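Local coordinates for protein probable zinc protease PqqL (Escherichia coli, PDB 6OFS) that probably hydrolyses peptide bonds as a periplasmic zinc metalloendopeptidase of the M16 family, with one zinc ion bound per subunit, at residues L408-T413 against I606-W611; R471-T476 against G552-S557; S743-N748 against K888-H893; N831-N836 against Q873-M878. All coordinates share one frame; numbering follows the deposited sequence.

Contacts 1 and 2, with centres about 17 Å apart, lie near the middle of the chain, whereas contacts 3 and 4 lie together in its last domain, more than 50 Å from the chain's centre. Contact 1 is a polar surface meeting of amides and a carboxylate across the two halves. Contact 2, partly buried, sets the leucines of a connecting loop on one leucine and adds a water bridge. Contacts 3 and 4 have centres about 20 Å apart and reach the same helix 749-771, 3 through the loop before it and 4 through side chains that pack on it. Contact 3 centres on a tyrosine bonded to a threonine; buried contact 4 pairs a glutamine-to-carbonyl bond with Met-aromatic packing.

Contact 1 of 4, residues L408-T413 against I606-W611; sequences LWQQIT and INDNIW
Gln410 reaches across to Asn607 and Asp608, bringing a type I beta turn, Trp409 to Ile412 near the end of helix 398-409, against the N-cap of helix 608-623. The two elements belong to successive halves of the chain, and the meeting is a surface one. Amide stacking comes first: the planes of Gln410 and Asn607 are only 17° apart, with CD of Gln410 4.1 Å from CG of Asn607, and the two side chains run past each other in opposite directions. Asn607 has CG anti to its own backbone N (chi1 -178°), and its OD1 takes two weak capping bonds, from Asn609 N at 2.9 Å and from Ile610 N. These weak bonds may steady the Asn607 amide in the orientation on which Gln410 stacks. Polar proximity comes second, since the Gln410 amide also lies close to the Asp608 carboxylate, with CD 4.0 Å from OD2. Replacing Gln410 with an alanine would probably leave the Asn607 amide without its stacked mate and open a gap beside Asp608. Methylene groups against an amide come last: CB of Gln410 lies 3.8 Å from Asn609 OD1, and next to it the CG of Gln411 rests 3.7 Å from Asn609 ND2.

Contact 2 of 4, residues R471-T476 against G552-S557; sequences RNLSLT and GELSSS
Leu554 places its two methyl groups on different leucines of the loop 471-476, which leads from helix 448-459 to strand 485-492. CD2 lies 3.8 Å from CD2 of Leu473, and CD1 is equally far from CD2 of Leu475. All three leucines share one conformation, with CG anti to the carbonyl carbon (chi1 -63° in Leu554) and chi2 near 180°. Arg471 differs: its CG sits between the backbone N and the carbonyl carbon, and the chain then runs extended to NE, alongside Leu473, whose CD2 covers one face of the guanidinium, 3.6 Å above its centre. At the guanidinium edge, in its plane, a water accepts from NH1 at 3.0 Å; the same water accepts from Ser555 N at 2.8 Å and donates weakly to Glu553 O. Ser555 is the N-cap of helix 556-565, so the loop is seated at a helix start. Trp562 of the same helix touches both Leu475 and Leu554. An alanine at Leu554 is likely to open a gap between Leu473 and Leu475 and take away the methyl that lies against Arg471 NH1. The chemistry implies a division of labour: methyl packing seats the loop, while the charged group reaches the other backbone through water.

Contact 3 of 4, residues S743-N748 against K888-H893; sequences SRTPVN and KQYLSH
Gln889, near the end of helix 880-890, comes to the loop first but loosely, its OE1 4.5 Å from OG1 of Thr745. Tyr890, the last helical residue, carries nearly all of the contact. Its CG is anti to the carbonyl carbon (chi1 -69°), which brings the ring to the loop between strand 733-742 and helix 749-771. The phenol OH and Thr745 OG1 form a hydrogen bond of 2.7 Å in which either hydroxyl may be the donor; the two side chains meet at about a right angle. Carbonyl O of Thr745 also approaches the ring, lying in its plane at the edge, 3.6 Å from CE1. CB of Ser743 also lies at the edge, near the ring plane, 4.3 Å from CE1, while CG2 of Val747 packs obliquely on the same carbon at 3.9 Å. Ile793 of strand 792-801 touches Ser743, Val747 and Tyr890 alike, tying the contact to the sheet. The contact thus fastens the end of one helix to the strand-helix connection of the last M16-type domain, and its chemistry implies that one ring does two jobs: its carbons pack, while its hydroxyl finds a polar mate in an exposed threonine.

Contact 4 of 4, residues N831-N836 against Q873-M878; sequences NEYQQN and QLLKQM
Gln834 donates from NE2 to the backbone O of Leu875, a bond of 2.8 Å with an N-H...O angle of 153°. The nitrogen lies in the carbonyl plane, although the oxygen is tilted from the glutamine's amide plane. In return, CD2 of Leu875 lies 3.4 Å from the backbone O of Gln834. The apolar half of the first shell is Tyr833 with Met878 and Leu875. Met878 CE meets the ring edge near its plane, close to CD1, and SD lies 5.5 Å from the ring centroid, making a Met-aromatic contact. A bend at chi3 (-58°) carries this methyl to the tyrosine. Leu875 CD1 approaches Tyr833 CE1 obliquely, at 4.3 Å. Beyond them, Asp756 of helix 749-771 accepts the Tyr833 hydroxyl, and Met753 of that helix touches both Tyr833 and Leu875. The carbonyl gripped belongs to the last residue of helix 871-875, and helix 827-842 packs on the C-terminal end of that helix and the turn after it, within the helical layer of an M16-type domain.

Contact 1 of 4, residues L408-T413 against I606-W611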
loop_
_atom_site.group_PDB
_atom_site.type_symbol
_atom_site.label_atom_id
_atom_site.label_comp_id
_atom_site.label_asym_id
_atom_site.label_seq_id
_atom_site.Cartn_x
_atom_site.Cartn_y
_atom_site.Cartn_z
ATOM N N LEU A 408 0.710 -3.563 2.405
ATOM C CA LEU A 408 0.035 -4.281 3.482
ATOM C C LEU A 408 -0.301 -3.421 4.689
ATOM O O LEU A 408 -1.273 -3.735 5.367
ATOM C CB LEU A 408 0.811 -5.535 3.879
ATOM C CG LEU A 408 1.027 -6.539 2.746
ATOM C CD1 LEU A 408 2.230 -7.379 3.010
ATOM C CD2 LEU A 408 -0.216 -7.401 2.499
ATOM N N TRP A 409 0.430 -2.316 4.928
ATOM C CA TRP A 409 0.122 -1.411 6.049
ATOM C C TRP A 409 -1.234 -0.695 5.917
ATOM O O TRP A 409 -1.805 -0.296 6.936
ATOM C CB TRP A 409 1.245 -0.401 6.297
ATOM C CG TRP A 409 2.498 -0.968 6.896
ATOM C CD1 TRP A 409 2.735 -2.265 7.257
ATOM C CD2 TRP A 409 3.720 -0.258 7.124
ATOM N NE1 TRP A 409 4.015 -2.394 7.744
ATOM C CE2 TRP A 409 4.648 -1.182 7.657
ATOM C CE3 TRP A 409 4.119 1.082 6.941
ATOM C CZ2 TRP A 409 5.942 -0.807 8.030
ATOM C CZ3 TRP A 409 5.405 1.453 7.310
ATOM C CH2 TRP A 409 6.301 0.516 7.848
ATOM N N GLN A 410 -1.759 -0.555 4.667
ATOM C CA GLN A 410 -3.075 0.040 4.359
ATOM C C GLN A 410 -4.172 -0.727 5.102
ATOM O O GLN A 410 -5.230 -0.167 5.398
ATOM C CB GLN A 410 -3.365 -0.008 2.841
ATOM C CG GLN A 410 -2.498 0.926 1.976
ATOM C CD GLN A 410 -2.414 0.523 0.511
ATOM O OE1 GLN A 410 -2.975 -0.491 0.063
ATOM N NE2 GLN A 410 -1.693 1.310 -0.272
ATOM N N GLN A 411 -3.901 -2.009 5.411
ATOM C CA GLN A 411 -4.793 -2.903 6.152
ATOM C C GLN A 411 -4.763 -2.615 7.662
ATOM O O GLN A 411 -5.566 -3.169 8.416
ATOM C CB GLN A 411 -4.451 -4.373 5.865
ATOM C CG GLN A 411 -4.951 -4.858 4.507
ATOM C CD GLN A 411 -5.145 -6.361 4.469
ATOM O OE1 GLN A 411 -5.562 -7.000 5.452
ATOM N NE2 GLN A 411 -4.860 -6.963 3.319
ATOM N N ILE A 412 -3.838 -1.750 8.102
ATOM C CA ILE A 412 -3.729 -1.379 9.508
ATOM C C ILE A 412 -4.454 -0.047 9.727
ATOM O O ILE A 412 -4.101 0.969 9.126
ATOM C CB ILE A 412 -2.268 -1.401 10.074
ATOM C CG1 ILE A 412 -1.476 -2.669 9.627
ATOM C CG2 ILE A 412 -2.285 -1.289 11.592
ATOM C CD1 ILE A 412 0.035 -2.532 9.712
ATOM N N THR A 413 -5.490 -0.082 10.569
ATOM C CA THR A 413 -6.322 1.072 10.916
ATOM C C THR A 413 -6.304 1.378 12.434
ATOM O O THR A 413 -5.829 0.573 13.250
ATOM C CB THR A 413 -7.770 0.847 10.418
ATOM O OG1 THR A 413 -8.289 -0.368 10.977
ATOM C CG2 THR A 413 -7.875 0.822 8.890
ATOM N N ILE A 606 -2.052 3.760 -6.039
ATOM C CA ILE A 606 -3.239 2.924 -5.974
ATOM C C ILE A 606 -3.347 2.207 -4.620
ATOM O O ILE A 606 -2.408 1.521 -4.183
ATOM C CB ILE A 606 -3.344 1.956 -7.191
ATOM C CG1 ILE A 606 -4.763 1.341 -7.290
ATOM C CG2 ILE A 606 -2.231 0.863 -7.179
ATOM C CD1 ILE A 606 -5.230 1.005 -8.689
ATOM N N ASN A 607 -4.502 2.367 -3.961
ATOM C CA ASN A 607 -4.801 1.644 -2.739
ATOM C C ASN A 607 -5.273 0.260 -3.228
ATOM O O ASN A 607 -6.130 0.162 -4.117
ATOM C CB ASN A 607 -5.876 2.359 -1.920
ATOM C CG ASN A 607 -6.209 1.696 -0.595
ATOM O OD1 ASN A 607 -6.612 0.527 -0.527
ATOM N ND2 ASN A 607 -6.074 2.438 0.494
ATOM N N ASP A 608 -4.656 -0.798 -2.698
ATOM C CA ASP A 608 -4.942 -2.180 -3.076
ATOM C C ASP A 608 -6.306 -2.666 -2.613
ATOM O O ASP A 608 -6.935 -3.438 -3.335
ATOM C CB ASP A 608 -3.818 -3.100 -2.602
ATOM C CG ASP A 608 -2.497 -2.733 -3.245
ATOM O OD1 ASP A 608 -2.099 -3.421 -4.216
ATOM O OD2 ASP A 608 -1.867 -1.740 -2.792
ATOM N N ASN A 609 -6.777 -2.203 -1.437
ATOM C CA ASN A 609 -8.083 -2.571 -0.880
ATOM C C ASN A 609 -9.247 -2.034 -1.718
ATOM O O ASN A 609 -10.221 -2.762 -1.938
ATOM C CB ASN A 609 -8.214 -2.129 0.581
ATOM C CG ASN A 609 -7.187 -2.753 1.498
ATOM O OD1 ASN A 609 -6.018 -2.339 1.545
ATOM N ND2 ASN A 609 -7.606 -3.764 2.250
ATOM N N ILE A 610 -9.145 -0.768 -2.200
ATOM C CA ILE A 610 -10.177 -0.150 -3.049
ATOM C C ILE A 610 -10.266 -0.900 -4.413
ATOM O O ILE A 610 -11.375 -1.116 -4.914
ATOM C CB ILE A 610 -10.029 1.404 -3.173
ATOM C CG1 ILE A 610 -11.372 2.068 -3.549
ATOM C CG2 ILE A 610 -8.903 1.827 -4.133
ATOM C CD1 ILE A 610 -11.433 3.670 -3.455
ATOM N N TRP A 611 -9.110 -1.355 -4.959
ATOM C CA TRP A 611 -9.083 -2.092 -6.215
ATOM C C TRP A 611 -9.638 -3.512 -6.066
ATOM O O TRP A 611 -10.289 -4.010 -6.984
ATOM C CB TRP A 611 -7.678 -2.090 -6.844
ATOM C CG TRP A 611 -7.565 -2.927 -8.084
ATOM C CD1 TRP A 611 -6.884 -4.099 -8.215
ATOM C CD2 TRP A 611 -8.231 -2.706 -9.337
ATOM N NE1 TRP A 611 -7.040 -4.600 -9.490
ATOM C CE2 TRP A 611 -7.871 -3.769 -10.197
ATOM C CE3 TRP A 611 -9.097 -1.706 -9.823
ATOM C CZ2 TRP A 611 -8.342 -3.861 -11.514
ATOM C CZ3 TRP A 611 -9.554 -1.792 -11.132
ATOM C CH2 TRP A 611 -9.170 -2.854 -11.963
#

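Contact 2 of 4, residues R471-T476 against G552-S557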
loop_
_atom_site.group_PDB
_atom_site.type_symbol
_atom_site.label_atom_id
_atom_site.label_comp_id
_atom_site.label_asym_id
_atom_site.label_seq_id
_atom_site.Cartn_x
_atom_site.Cartn_y
_atom_site.Cartn_z
ATOM N N ARG A 471 2.111 16.260 11.642
ATOM C CA ARG A 471 3.093 16.884 10.763
ATOM C C ARG A 471 2.490 17.816 9.743
ATOM O O ARG A 471 1.375 17.575 9.273
ATOM C CB ARG A 471 3.982 15.823 10.088
ATOM C CG ARG A 471 3.348 15.096 8.906
ATOM C CD ARG A 471 4.224 13.960 8.402
ATOM N NE ARG A 471 3.867 13.553 7.041
ATOM C CZ ARG A 471 2.918 12.674 6.737
ATOM N NH1 ARG A 471 2.667 12.370 5.469
ATOM N NH2 ARG A 471 2.213 12.087 7.702
ATOM N N ASN A 472 3.236 18.885 9.399
ATOM C CA ASN A 472 2.861 19.839 8.365
ATOM C C ASN A 472 2.795 19.079 7.023
ATOM O O ASN A 472 3.683 18.275 6.713
ATOM C CB ASN A 472 3.883 20.972 8.303
ATOM C CG ASN A 472 3.631 21.987 7.210
ATOM O OD1 ASN A 472 2.687 22.788 7.266
ATOM N ND2 ASN A 472 4.483 21.970 6.190
ATOM N N LEU A 473 1.704 19.276 6.281
ATOM C CA LEU A 473 1.487 18.597 5.006
ATOM C C LEU A 473 1.539 19.571 3.834
ATOM O O LEU A 473 0.895 20.630 3.864
ATOM C CB LEU A 473 0.142 17.839 4.991
ATOM C CG LEU A 473 -0.180 16.830 6.109
ATOM C CD1 LEU A 473 -1.594 16.355 5.972
ATOM C CD2 LEU A 473 0.768 15.612 6.091
ATOM N N SER A 474 2.302 19.197 2.793
ATOM C CA SER A 474 2.444 19.986 1.567
ATOM C C SER A 474 2.600 19.092 0.343
ATOM O O SER A 474 3.115 17.976 0.443
ATOM C CB SER A 474 3.610 20.972 1.670
ATOM O OG SER A 474 4.876 20.335 1.589
ATOM N N LEU A 475 2.134 19.584 -0.801
ATOM C CA LEU A 475 2.260 18.904 -2.078
ATOM C C LEU A 475 3.073 19.807 -2.997
ATOM O O LEU A 475 2.817 19.884 -4.201
ATOM C CB LEU A 475 0.886 18.578 -2.671
ATOM C CG LEU A 475 0.153 17.395 -2.075
ATOM C CD1 LEU A 475 -1.225 17.265 -2.686
ATOM C CD2 LEU A 475 0.927 16.109 -2.279
ATOM N N THR A 476 4.068 20.493 -2.403
ATOM C CA THR A 476 4.968 21.416 -3.087
ATOM C C THR A 476 5.767 20.663 -4.171
ATOM O O THR A 476 6.262 19.552 -3.952
ATOM C CB THR A 476 5.813 22.231 -2.067
ATOM O OG1 THR A 476 6.344 23.402 -2.699
ATOM C CG2 THR A 476 6.926 21.407 -1.386
ATOM N N GLY A 552 1.518 11.758 -4.245
ATOM C CA GLY A 552 2.836 12.154 -3.765
ATOM C C GLY A 552 3.240 11.287 -2.586
ATOM O O GLY A 552 3.010 10.070 -2.614
ATOM N N GLU A 553 3.772 11.908 -1.514
ATOM C CA GLU A 553 4.160 11.162 -0.309
ATOM C C GLU A 553 3.012 11.100 0.745
ATOM O O GLU A 553 3.229 10.650 1.876
ATOM C CB GLU A 553 5.480 11.701 0.278
ATOM C CG GLU A 553 6.722 11.267 -0.490
ATOM C CD GLU A 553 7.586 10.228 0.202
ATOM O OE1 GLU A 553 8.429 10.621 1.042
ATOM O OE2 GLU A 553 7.429 9.023 -0.103
ATOM N N LEU A 554 1.789 11.528 0.345
ATOM C CA LEU A 554 0.589 11.525 1.176
ATOM C C LEU A 554 -0.231 10.256 1.000
ATOM O O LEU A 554 -0.425 9.791 -0.123
ATOM C CB LEU A 554 -0.326 12.729 0.875
ATOM C CG LEU A 554 0.178 14.148 1.121
ATOM C CD1 LEU A 554 -0.935 15.144 0.860
ATOM C CD2 LEU A 554 0.702 14.333 2.544
ATOM N N SER A 555 -0.765 9.731 2.120
ATOM C CA SER A 555 -1.666 8.581 2.140
ATOM C C SER A 555 -3.069 9.124 1.838
ATOM O O SER A 555 -3.244 10.349 1.834
ATOM C CB SER A 555 -1.652 7.940 3.524
ATOM O OG SER A 555 -2.269 8.795 4.472
ATOM N N SER A 556 -4.074 8.241 1.635
ATOM C CA SER A 556 -5.464 8.671 1.404
ATOM C C SER A 556 -5.992 9.566 2.572
ATOM O O SER A 556 -6.692 10.553 2.326
ATOM C CB SER A 556 -6.371 7.461 1.222
ATOM O OG SER A 556 -6.424 6.710 2.426
ATOM N N SER A 557 -5.608 9.223 3.821
ATOM C CA SER A 557 -5.977 9.911 5.063
ATOM C C SER A 557 -5.282 11.272 5.203
ATOM O O SER A 557 -5.914 12.240 5.639
ATOM C CB SER A 557 -5.658 9.037 6.277
ATOM O OG SER A 557 -5.913 7.664 6.026
HETATM O O HOH W 1 0.843 10.282 4.321
#

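Contact 3 of 4, residues S743-N748 against K888-H893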
loop_
_atom_site.group_PDB
_atom_site.type_symbol
_atom_site.label_atom_id
_atom_site.label_comp_id
_atom_site.label_asym_id
_atom_site.label_seq_id
_atom_site.Cartn_x
_atom_site.Cartn_y
_atom_site.Cartn_z
ATOM N N SER A 743 -23.383 10.866 -40.764
ATOM C CA SER A 743 -23.270 12.316 -40.919
ATOM C C SER A 743 -22.266 12.558 -42.028
ATOM O O SER A 743 -21.078 12.245 -41.870
ATOM C CB SER A 743 -22.802 12.979 -39.624
ATOM O OG SER A 743 -23.499 12.503 -38.486
ATOM N N ARG A 744 -22.744 13.040 -43.179
ATOM C CA ARG A 744 -21.853 13.321 -44.311
ATOM C C ARG A 744 -20.821 14.371 -43.870
ATOM O O ARG A 744 -19.617 14.114 -43.939
ATOM C CB ARG A 744 -22.649 13.762 -45.543
ATOM C CG ARG A 744 -23.421 12.617 -46.188
ATOM C CD ARG A 744 -23.538 12.811 -47.683
ATOM N NE ARG A 744 -24.411 11.811 -48.297
ATOM C CZ ARG A 744 -23.995 10.835 -49.097
ATOM N NH1 ARG A 744 -22.706 10.713 -49.394
ATOM N NH2 ARG A 744 -24.865 9.977 -49.614
ATOM N N THR A 745 -21.321 15.487 -43.287
ATOM C CA THR A 745 -20.583 16.617 -42.706
ATOM C C THR A 745 -20.703 16.540 -41.168
ATOM O O THR A 745 -21.725 16.043 -40.687
ATOM C CB THR A 745 -21.173 17.948 -43.224
ATOM O OG1 THR A 745 -22.600 17.853 -43.279
ATOM C CG2 THR A 745 -20.633 18.339 -44.591
ATOM N N PRO A 746 -19.711 17.017 -40.368
ATOM C CA PRO A 746 -19.843 16.929 -38.893
ATOM C C PRO A 746 -20.973 17.770 -38.298
ATOM O O PRO A 746 -21.292 18.846 -38.819
ATOM C CB PRO A 746 -18.475 17.403 -38.379
ATOM C CG PRO A 746 -17.560 17.314 -39.561
ATOM C CD PRO A 746 -18.421 17.623 -40.743
ATOM N N VAL A 747 -21.588 17.273 -37.212
ATOM C CA VAL A 747 -22.672 17.993 -36.561
ATOM C C VAL A 747 -22.088 19.136 -35.734
ATOM O O VAL A 747 -21.468 18.904 -34.690
ATOM C CB VAL A 747 -23.649 17.092 -35.748
ATOM C CG1 VAL A 747 -24.780 17.917 -35.132
ATOM C CG2 VAL A 747 -24.218 15.970 -36.607
ATOM N N ASN A 748 -22.265 20.369 -36.232
ATOM C CA ASN A 748 -21.830 21.585 -35.553
ATOM C C ASN A 748 -22.933 22.059 -34.603
ATOM O O ASN A 748 -24.026 21.477 -34.598
ATOM C CB ASN A 748 -21.432 22.674 -36.558
ATOM C CG ASN A 748 -22.471 23.052 -37.600
ATOM O OD1 ASN A 748 -23.651 22.680 -37.533
ATOM N ND2 ASN A 748 -22.046 23.833 -38.591
ATOM N N LYS A 888 -34.305 16.915 -42.585
ATOM C CA LYS A 888 -34.389 16.232 -43.877
ATOM C C LYS A 888 -33.004 15.757 -44.342
ATOM O O LYS A 888 -32.907 14.751 -45.045
ATOM C CB LYS A 888 -35.019 17.161 -44.926
ATOM C CG LYS A 888 -35.985 16.447 -45.855
ATOM C CD LYS A 888 -36.871 17.414 -46.631
ATOM C CE LYS A 888 -38.091 16.724 -47.199
ATOM N NZ LYS A 888 -39.128 16.468 -46.157
ATOM N N GLN A 889 -31.940 16.461 -43.915
ATOM C CA GLN A 889 -30.555 16.160 -44.271
ATOM C C GLN A 889 -29.863 15.161 -43.345
ATOM O O GLN A 889 -29.019 14.403 -43.821
ATOM C CB GLN A 889 -29.736 17.456 -44.335
ATOM C CG GLN A 889 -28.592 17.433 -45.341
ATOM C CD GLN A 889 -27.789 18.704 -45.271
ATOM O OE1 GLN A 889 -26.748 18.772 -44.604
ATOM N NE2 GLN A 889 -28.261 19.747 -45.949
ATOM N N TYR A 890 -30.182 15.169 -42.036
ATOM C CA TYR A 890 -29.522 14.302 -41.057
ATOM C C TYR A 890 -30.403 13.194 -40.424
ATOM O O TYR A 890 -29.877 12.391 -39.643
ATOM C CB TYR A 890 -28.892 15.156 -39.940
ATOM C CG TYR A 890 -27.695 15.989 -40.345
ATOM C CD1 TYR A 890 -26.401 15.580 -40.033
ATOM C CD2 TYR A 890 -27.859 17.237 -40.942
ATOM C CE1 TYR A 890 -25.295 16.371 -40.348
ATOM C CE2 TYR A 890 -26.761 18.029 -41.278
ATOM C CZ TYR A 890 -25.481 17.597 -40.970
ATOM O OH TYR A 890 -24.402 18.384 -41.299
ATOM N N LEU A 891 -31.725 13.151 -40.717
ATOM C CA LEU A 891 -32.617 12.148 -40.102
ATOM C C LEU A 891 -33.590 11.474 -41.074
ATOM O O LEU A 891 -34.498 10.757 -40.629
ATOM C CB LEU A 891 -33.397 12.758 -38.906
ATOM C CG LEU A 891 -32.602 13.190 -37.656
ATOM C CD1 LEU A 891 -33.509 13.849 -36.655
ATOM C CD2 LEU A 891 -31.889 12.008 -36.986
ATOM N N SER A 892 -33.392 11.674 -42.392
ATOM C CA SER A 892 -34.285 11.115 -43.405
ATOM C C SER A 892 -34.203 9.577 -43.564
ATOM O O SER A 892 -35.246 8.909 -43.488
ATOM C CB SER A 892 -34.101 11.809 -44.752
ATOM O OG SER A 892 -35.280 12.479 -45.165
ATOM N N HIS A 893 -32.999 9.020 -43.799
ATOM C CA HIS A 893 -32.877 7.576 -44.034
ATOM C C HIS A 893 -31.766 6.899 -43.242
ATOM O O HIS A 893 -30.582 7.185 -43.479
ATOM C CB HIS A 893 -32.725 7.249 -45.539
ATOM C CG HIS A 893 -33.816 7.789 -46.407
ATOM N ND1 HIS A 893 -33.574 8.811 -47.305
ATOM C CD2 HIS A 893 -35.127 7.449 -46.472
ATOM C CE1 HIS A 893 -34.737 9.058 -47.893
ATOM N NE2 HIS A 893 -35.695 8.248 -47.441
#

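Contact 4 of 4, residues N831-N836 against Q873-M878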
loop_
_atom_site.group_PDB
_atom_site.type_symbol
_atom_site.label_atom_id
_atom_site.label_comp_id
_atom_site.label_asym_id
_atom_site.label_seq_id
_atom_site.Cartn_x
_atom_site.Cartn_y
_atom_site.Cartn_z
ATOM N N ASN A 831 -40.242 28.597 -31.002
ATOM C CA ASN A 831 -40.206 29.689 -30.039
ATOM C C ASN A 831 -40.186 29.144 -28.605
ATOM O O ASN A 831 -39.467 29.692 -27.774
ATOM C CB ASN A 831 -41.352 30.669 -30.266
ATOM C CG ASN A 831 -41.207 31.934 -29.448
ATOM O OD1 ASN A 831 -41.907 32.125 -28.451
ATOM N ND2 ASN A 831 -40.276 32.810 -29.833
ATOM N N GLU A 832 -40.930 28.032 -28.341
ATOM C CA GLU A 832 -40.971 27.299 -27.063
ATOM C C GLU A 832 -39.532 26.902 -26.701
ATOM O O GLU A 832 -39.073 27.194 -25.597
ATOM C CB GLU A 832 -41.816 26.005 -27.198
ATOM C CG GLU A 832 -43.215 26.041 -26.599
ATOM C CD GLU A 832 -44.235 25.163 -27.306
ATOM O OE1 GLU A 832 -45.225 25.723 -27.825
ATOM O OE2 GLU A 832 -44.050 23.925 -27.349
ATOM N N TYR A 833 -38.824 26.269 -27.659
ATOM C CA TYR A 833 -37.441 25.811 -27.542
ATOM C C TYR A 833 -36.487 26.995 -27.369
ATOM O O TYR A 833 -35.647 26.948 -26.473
ATOM C CB TYR A 833 -37.058 24.953 -28.766
ATOM C CG TYR A 833 -35.633 24.440 -28.770
ATOM C CD1 TYR A 833 -34.633 25.106 -29.470
ATOM C CD2 TYR A 833 -35.292 23.261 -28.113
ATOM C CE1 TYR A 833 -33.322 24.629 -29.495
ATOM C CE2 TYR A 833 -33.984 22.771 -28.132
ATOM C CZ TYR A 833 -33.003 23.454 -28.834
ATOM O OH TYR A 833 -31.712 22.977 -28.875
ATOM N N GLN A 834 -36.620 28.050 -28.213
ATOM C CA GLN A 834 -35.785 29.258 -28.164
ATOM C C GLN A 834 -35.845 29.954 -26.803
ATOM O O GLN A 834 -34.810 30.398 -26.314
ATOM C CB GLN A 834 -36.148 30.235 -29.287
ATOM C CG GLN A 834 -35.559 29.863 -30.642
ATOM C CD GLN A 834 -36.178 30.639 -31.785
ATOM O OE1 GLN A 834 -37.383 30.900 -31.828
ATOM N NE2 GLN A 834 -35.366 31.018 -32.753
ATOM N N GLN A 835 -37.041 30.014 -26.181
ATOM C CA GLN A 835 -37.243 30.626 -24.863
ATOM C C GLN A 835 -36.605 29.766 -23.774
ATOM O O GLN A 835 -35.999 30.299 -22.840
ATOM C CB GLN A 835 -38.746 30.828 -24.552
ATOM C CG GLN A 835 -39.502 31.839 -25.440
ATOM C CD GLN A 835 -38.998 33.267 -25.397
ATOM O OE1 GLN A 835 -38.824 33.871 -24.329
ATOM N NE2 GLN A 835 -38.783 33.849 -26.571
ATOM N N ASN A 836 -36.748 28.434 -23.908
ATOM C CA ASN A 836 -36.246 27.414 -22.991
ATOM C C ASN A 836 -34.725 27.434 -22.887
ATOM O O ASN A 836 -34.185 27.473 -21.783
ATOM C CB ASN A 836 -36.728 26.039 -23.448
ATOM C CG ASN A 836 -37.148 25.136 -22.331
ATOM O OD1 ASN A 836 -38.249 25.264 -21.791
ATOM N ND2 ASN A 836 -36.280 24.197 -21.969
ATOM N N GLN A 873 -26.774 34.024 -30.282
ATOM C CA GLN A 873 -26.837 34.613 -31.620
ATOM C C GLN A 873 -27.401 33.583 -32.622
ATOM O O GLN A 873 -28.228 33.927 -33.469
ATOM C CB GLN A 873 -25.438 35.101 -32.060
ATOM C CG GLN A 873 -24.842 36.236 -31.203
ATOM C CD GLN A 873 -24.099 35.811 -29.938
ATOM O OE1 GLN A 873 -23.933 34.623 -29.621
ATOM N NE2 GLN A 873 -23.631 36.793 -29.176
ATOM N N LEU A 874 -26.962 32.315 -32.497
ATOM C CA LEU A 874 -27.394 31.189 -33.331
ATOM C C LEU A 874 -28.806 30.758 -32.966
ATOM O O LEU A 874 -29.507 30.187 -33.802
ATOM C CB LEU A 874 -26.439 29.991 -33.168
ATOM C CG LEU A 874 -25.127 30.013 -33.951
ATOM C CD1 LEU A 874 -24.213 28.893 -33.492
ATOM C CD2 LEU A 874 -25.361 29.914 -35.455
ATOM N N LEU A 875 -29.203 31.003 -31.708
ATOM C CA LEU A 875 -30.517 30.661 -31.185
ATOM C C LEU A 875 -31.577 31.568 -31.779
ATOM O O LEU A 875 -32.660 31.086 -32.101
ATOM C CB LEU A 875 -30.514 30.745 -29.658
ATOM C CG LEU A 875 -31.538 29.891 -28.936
ATOM C CD1 LEU A 875 -31.255 28.407 -29.119
ATOM C CD2 LEU A 875 -31.575 30.242 -27.467
ATOM N N LYS A 876 -31.247 32.870 -31.966
ATOM C CA LYS A 876 -32.129 33.876 -32.571
ATOM C C LYS A 876 -31.983 33.912 -34.111
ATOM O O LYS A 876 -32.495 34.823 -34.774
ATOM C CB LYS A 876 -31.930 35.273 -31.920
ATOM C CG LYS A 876 -30.592 35.970 -32.222
ATOM C CD LYS A 876 -30.415 37.276 -31.456
ATOM C CE LYS A 876 -29.637 37.095 -30.175
ATOM N NZ LYS A 876 -29.588 38.349 -29.382
ATOM N N GLN A 877 -31.286 32.910 -34.665
ATOM C CA GLN A 877 -31.044 32.760 -36.097
ATOM C C GLN A 877 -31.743 31.487 -36.618
ATOM O O GLN A 877 -31.823 31.269 -37.833
ATOM C CB GLN A 877 -29.535 32.714 -36.358
ATOM C CG GLN A 877 -29.107 33.340 -37.673
ATOM C CD GLN A 877 -27.677 32.982 -37.993
ATOM O OE1 GLN A 877 -26.731 33.429 -37.332
ATOM N NE2 GLN A 877 -27.486 32.156 -39.013
ATOM N N MET A 878 -32.268 30.664 -35.683
ATOM C CA MET A 878 -32.986 29.423 -35.977
ATOM C C MET A 878 -34.363 29.728 -36.570
ATOM O O MET A 878 -35.128 30.507 -35.995
ATOM C CB MET A 878 -33.185 28.603 -34.701
ATOM C CG MET A 878 -31.955 27.879 -34.217
ATOM S SD MET A 878 -32.401 26.348 -33.347
ATOM C CE MET A 878 -33.442 26.984 -32.075
#